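Local coordinates for surface presentation of antigens protein SpaS (Shigella flexneri, PDB 2VT1) that is required for secretion of the three Ipa proteins and for invasion, as a membrane protein of the type III secretion exporter family, represented here by its cytoplasmic domain, at residues 55-58 / 59-63; 70-73 / 74-77. One frame throughout, in Å; residues are numbered along the deposited sequence.

In the fold
From the N terminus the chain lays down the antiparallel strands 4-9 and 19-25, then helix 26-38, the short strand 43-45 and helix 47-56. Contact 1 follows at once: residues 55-58 end that helix and residues 59-63 turn into strand 61-62, which pairs with 19-25 at one outer edge of the sheet. Contact 2 lies wholly within the last helix, 68-80, where 70-73 and 74-77 form successive turns. The two are in series, neither nested nor crossed, and their centres lie about 17 Å apart. They nevertheless touch, because V63 packs on V71, which also meets helix 47-56 and strand 4-9.

Contact 1. Residues 55-58 / 59-63; sequences KTHT and KYSFV
S61 and T58 are joined by a short hydrogen bond, 2.6 Å from S61 OG to T58 O. The hydroxyl approaches 26° out of the carbonyl plane, and it can do so because OG sits between its own backbone N and carbonyl carbon (chi1 68°). S61 OG takes part in a second bond: a water donates to it at 2.9 Å and accepts from T58 N at 2.7 Å, so the serine reaches both backbone polar atoms of T58, one directly and one through the water. T58 OG1 adds a weak bond to K59 O, 3.5 Å long. H57, the first residue beyond helix 47-56 to leave helical angles, has both ring nitrogens engaged. H57 ND1 donates to T56 OG1 at 2.8 Å, with the hydroxyl 29° out of the ring plane, and H57 NE2 accepts from the backbone N of D64. T56 OG1 is bonded in turn to K52 O, so the imidazole is tied at one end to the helix and at the other to the chain beyond strand 61-62. This exit from the helix passes into a G1 beta bulge, in which Y60 and S61 together face I20 of strand 19-25; Y60 has a positive phi. Outside these bonds the imidazole lies alongside the returning chain. H57 CD2 is 3.7 Å from F62 O, which lies near the ring plane. H57 NE2 comes obliquely to within 3.6 Å of V63 CA. Both H57 and V63 also pack on I20. Farther out, K59 CB lies over one face of the Y60 ring, offset toward the rim, while Y60 OH bonds to an acidic side chain on the chain of another protein. F62 meets F19 edge-to-face.

Contact 2. Residues 70-73 / 74-77; sequences EVLR and LIVW
L72 O receives V76 N at 3.0 Å, the N-H pointing at it with an angle of 157°. V76 CG2, anti to its own carbonyl carbon, also comes to 3.4 Å from L72 O. One residue on, W77 N repeats the bond to R73 O at 3.1 Å, whereas L74 N reaches V71 O, only three residues back, from above the carbonyl plane and with a more bent N-H angle of 139°. R73, extended from CG to NE, brings its guanidinium back to the preceding turn: R73 NH1 donates to E70 O at 2.8 Å, lying in the carbonyl plane on a lone pair, and the oxygen lies nearly in the guanidinium plane. These are successive turns of helix 68-80, the last helix of the cytoplasmic domain. L74 CD2 rests over one face of the R73 guanidinium, 3.9 Å from R73 NH1, the two side chains running side by side. R73 NH2 forms a salt bridge with D46, and E70 another with K52. Along the apolar side, L72 CD1 meets I75 CD1 at 4.1 Å where the two side chains cross at a slant, and both also touch F10.

Contact 1. Residues 55-58 / 59-63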
loop_
_atom_site.group_PDB
_atom_site.type_symbol
_atom_site.label_atom_id
_atom_site.label_comp_id
_atom_site.label_asym_id
_atom_site.label_seq_id
_atom_site.Cartn_x
_atom_site.Cartn_y
_atom_site.Cartn_z
ATOM N N LYS B 55 -12.309 -0.722 -2.008
ATOM C CA LYS B 55 -13.641 -1.040 -2.535
ATOM C C LYS B 55 -13.594 -1.626 -3.950
ATOM O O LYS B 55 -14.585 -2.215 -4.402
ATOM C CB LYS B 55 -14.558 0.195 -2.546
ATOM C CG LYS B 55 -14.911 0.793 -1.177
ATOM C CD LYS B 55 -15.596 -0.195 -0.232
ATOM C CE LYS B 55 -17.067 -0.472 -0.588
ATOM N NZ LYS B 55 -17.714 -1.564 0.237
ATOM N N THR B 56 -12.461 -1.479 -4.649
ATOM C CA THR B 56 -12.369 -1.880 -6.062
ATOM C C THR B 56 -11.359 -2.989 -6.393
ATOM O O THR B 56 -11.408 -3.539 -7.493
ATOM C CB THR B 56 -12.014 -0.686 -6.996
ATOM O OG1 THR B 56 -10.822 -0.048 -6.534
ATOM C CG2 THR B 56 -13.143 0.326 -7.054
ATOM N N HIS B 57 -10.441 -3.304 -5.482
ATOM C CA HIS B 57 -9.341 -4.215 -5.811
ATOM C C HIS B 57 -9.181 -5.396 -4.855
ATOM O O HIS B 57 -9.593 -5.344 -3.695
ATOM C CB HIS B 57 -8.011 -3.459 -5.877
ATOM C CG HIS B 57 -7.859 -2.588 -7.089
ATOM N ND1 HIS B 57 -8.370 -1.309 -7.159
ATOM C CD2 HIS B 57 -7.231 -2.804 -8.268
ATOM C CE1 HIS B 57 -8.078 -0.783 -8.334
ATOM N NE2 HIS B 57 -7.394 -1.672 -9.030
ATOM N N THR B 58 -8.587 -6.466 -5.377
ATOM C CA THR B 58 -8.150 -7.593 -4.568
ATOM C C THR B 58 -6.626 -7.519 -4.419
ATOM O O THR B 58 -5.955 -6.849 -5.198
ATOM C CB THR B 58 -8.576 -8.957 -5.206
ATOM O OG1 THR B 58 -7.687 -9.293 -6.277
ATOM C CG2 THR B 58 -9.986 -8.876 -5.745
ATOM N N LYS B 59 -6.070 -8.200 -3.420
ATOM C CA LYS B 59 -4.637 -8.121 -3.164
ATOM C C LYS B 59 -3.878 -8.807 -4.282
ATOM O O LYS B 59 -4.441 -9.616 -5.026
ATOM C CB LYS B 59 -4.288 -8.778 -1.826
ATOM C CG LYS B 59 -4.551 -10.270 -1.787
ATOM C CD LYS B 59 -3.727 -10.958 -0.703
ATOM C CE LYS B 59 -4.206 -10.598 0.700
ATOM N NZ LYS B 59 -3.408 -11.332 1.723
ATOM N N TYR B 60 -2.590 -8.490 -4.379
ATOM C CA TYR B 60 -1.719 -9.037 -5.400
ATOM C C TYR B 60 -2.284 -8.816 -6.797
ATOM O O TYR B 60 -2.361 -9.750 -7.609
ATOM C CB TYR B 60 -1.459 -10.525 -5.154
ATOM C CG TYR B 60 -0.914 -10.830 -3.772
ATOM C CD1 TYR B 60 0.189 -10.148 -3.273
ATOM C CD2 TYR B 60 -1.492 -11.805 -2.978
ATOM C CE1 TYR B 60 0.697 -10.425 -2.018
ATOM C CE2 TYR B 60 -0.990 -12.096 -1.717
ATOM C CZ TYR B 60 0.108 -11.404 -1.245
ATOM O OH TYR B 60 0.602 -11.677 0.010
ATOM N N SER B 61 -2.672 -7.572 -7.072
ATOM C CA SER B 61 -3.135 -7.201 -8.404
ATOM C C SER B 61 -2.655 -5.790 -8.793
ATOM O O SER B 61 -2.347 -4.961 -7.921
ATOM C CB SER B 61 -4.668 -7.317 -8.492
ATOM O OG SER B 61 -5.339 -6.347 -7.700
ATOM N N PHE B 62 -2.581 -5.527 -10.098
ATOM C CA PHE B 62 -2.198 -4.209 -10.585
ATOM C C PHE B 62 -3.338 -3.221 -10.474
ATOM O O PHE B 62 -4.492 -3.594 -10.583
ATOM C CB PHE B 62 -1.708 -4.301 -12.024
ATOM C CG PHE B 62 -0.442 -5.067 -12.151
ATOM C CD1 PHE B 62 -0.470 -6.432 -12.365
ATOM C CD2 PHE B 62 0.778 -4.437 -11.995
ATOM C CE1 PHE B 62 0.694 -7.153 -12.448
ATOM C CE2 PHE B 62 1.949 -5.158 -12.079
ATOM C CZ PHE B 62 1.905 -6.517 -12.307
ATOM N N VAL B 63 -3.010 -1.959 -10.230
ATOM C CA VAL B 63 -4.029 -0.937 -10.123
ATOM C C VAL B 63 -4.635 -0.753 -11.511
ATOM O O VAL B 63 -3.916 -0.723 -12.503
ATOM C CB VAL B 63 -3.454 0.376 -9.570
ATOM C CG1 VAL B 63 -4.532 1.452 -9.496
ATOM C CG2 VAL B 63 -2.861 0.137 -8.204
HETATM O O HOH W 1 -8.201 -6.199 -8.079
#

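Contact 2. Residues 70-73 / 74-77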
loop_
_atom_site.group_PDB
_atom_site.type_symbol
_atom_site.label_atom_id
_atom_site.label_comp_id
_atom_site.label_asym_id
_atom_site.label_seq_id
_atom_site.Cartn_x
_atom_site.Cartn_y
_atom_site.Cartn_z
ATOM N N GLU B 70 -3.646 8.439 -9.947
ATOM C CA GLU B 70 -3.883 8.870 -8.565
ATOM C C GLU B 70 -2.920 8.167 -7.615
ATOM O O GLU B 70 -2.532 8.730 -6.593
ATOM C CB GLU B 70 -5.330 8.583 -8.153
ATOM C CG GLU B 70 -5.699 9.132 -6.782
ATOM C CD GLU B 70 -7.182 9.010 -6.462
ATOM O OE1 GLU B 70 -7.950 8.507 -7.318
ATOM O OE2 GLU B 70 -7.578 9.424 -5.347
ATOM N N VAL B 71 -2.538 6.932 -7.954
ATOM C CA VAL B 71 -1.604 6.172 -7.129
ATOM C C VAL B 71 -0.179 6.575 -7.460
ATOM O O VAL B 71 0.643 6.782 -6.586
ATOM C CB VAL B 71 -1.782 4.646 -7.313
ATOM C CG1 VAL B 71 -0.685 3.901 -6.585
ATOM C CG2 VAL B 71 -3.149 4.207 -6.784
ATOM N N LEU B 72 0.095 6.710 -8.747
ATOM C CA LEU B 72 1.408 7.047 -9.226
ATOM C C LEU B 72 1.867 8.434 -8.743
ATOM O O LEU B 72 3.056 8.664 -8.545
ATOM C CB LEU B 72 1.416 6.977 -10.752
ATOM C CG LEU B 72 2.779 6.994 -11.420
ATOM C CD1 LEU B 72 3.698 5.956 -10.789
ATOM C CD2 LEU B 72 2.586 6.728 -12.910
ATOM N N ARG B 73 0.936 9.352 -8.539
ATOM C CA ARG B 73 1.295 10.659 -8.000
ATOM C C ARG B 73 2.029 10.580 -6.635
ATOM O O ARG B 73 2.921 11.391 -6.354
ATOM C CB ARG B 73 0.053 11.562 -7.922
ATOM C CG ARG B 73 -0.548 11.697 -6.554
ATOM C CD ARG B 73 -1.917 12.335 -6.638
ATOM N NE ARG B 73 -2.408 12.767 -5.335
ATOM C CZ ARG B 73 -2.998 11.966 -4.460
ATOM N NH1 ARG B 73 -3.195 10.679 -4.732
ATOM N NH2 ARG B 73 -3.404 12.464 -3.311
ATOM N N LEU B 74 1.674 9.599 -5.801
ATOM C CA LEU B 74 2.348 9.413 -4.516
ATOM C C LEU B 74 3.779 8.942 -4.689
ATOM O O LEU B 74 4.683 9.435 -4.032
ATOM C CB LEU B 74 1.588 8.423 -3.624
ATOM C CG LEU B 74 0.131 8.773 -3.336
ATOM C CD1 LEU B 74 -0.496 7.701 -2.452
ATOM C CD2 LEU B 74 0.030 10.140 -2.667
ATOM N N ILE B 75 3.992 7.997 -5.587
ATOM C CA ILE B 75 5.332 7.475 -5.842
ATOM C C ILE B 75 6.219 8.592 -6.402
ATOM O O ILE B 75 7.392 8.717 -6.074
ATOM C CB ILE B 75 5.253 6.265 -6.829
ATOM C CG1 ILE B 75 4.473 5.108 -6.185
ATOM C CG2 ILE B 75 6.645 5.812 -7.255
ATOM C CD1 ILE B 75 3.918 4.097 -7.178
ATOM N N VAL B 76 5.639 9.422 -7.251
ATOM C CA VAL B 76 6.383 10.511 -7.864
ATOM C C VAL B 76 6.808 11.573 -6.847
ATOM O O VAL B 76 7.920 12.092 -6.926
ATOM C CB VAL B 76 5.576 11.164 -9.004
ATOM C CG1 VAL B 76 6.137 12.563 -9.318
ATOM C CG2 VAL B 76 5.587 10.256 -10.236
ATOM N N TRP B 77 5.942 11.884 -5.884
ATOM C CA TRP B 77 6.312 12.806 -4.808
ATOM C C TRP B 77 7.426 12.245 -3.938
ATOM O O TRP B 77 8.379 12.956 -3.602
ATOM C CB TRP B 77 5.112 13.123 -3.936
ATOM C CG TRP B 77 5.430 13.943 -2.714
ATOM C CD1 TRP B 77 5.224 13.573 -1.413
ATOM C CD2 TRP B 77 6.002 15.265 -2.668
ATOM N NE1 TRP B 77 5.637 14.579 -0.568
ATOM C CE2 TRP B 77 6.108 15.629 -1.307
ATOM C CE3 TRP B 77 6.431 16.173 -3.639
ATOM C CZ2 TRP B 77 6.618 16.860 -0.894
ATOM C CZ3 TRP B 77 6.946 17.395 -3.224
ATOM C CH2 TRP B 77 7.033 17.726 -1.865
#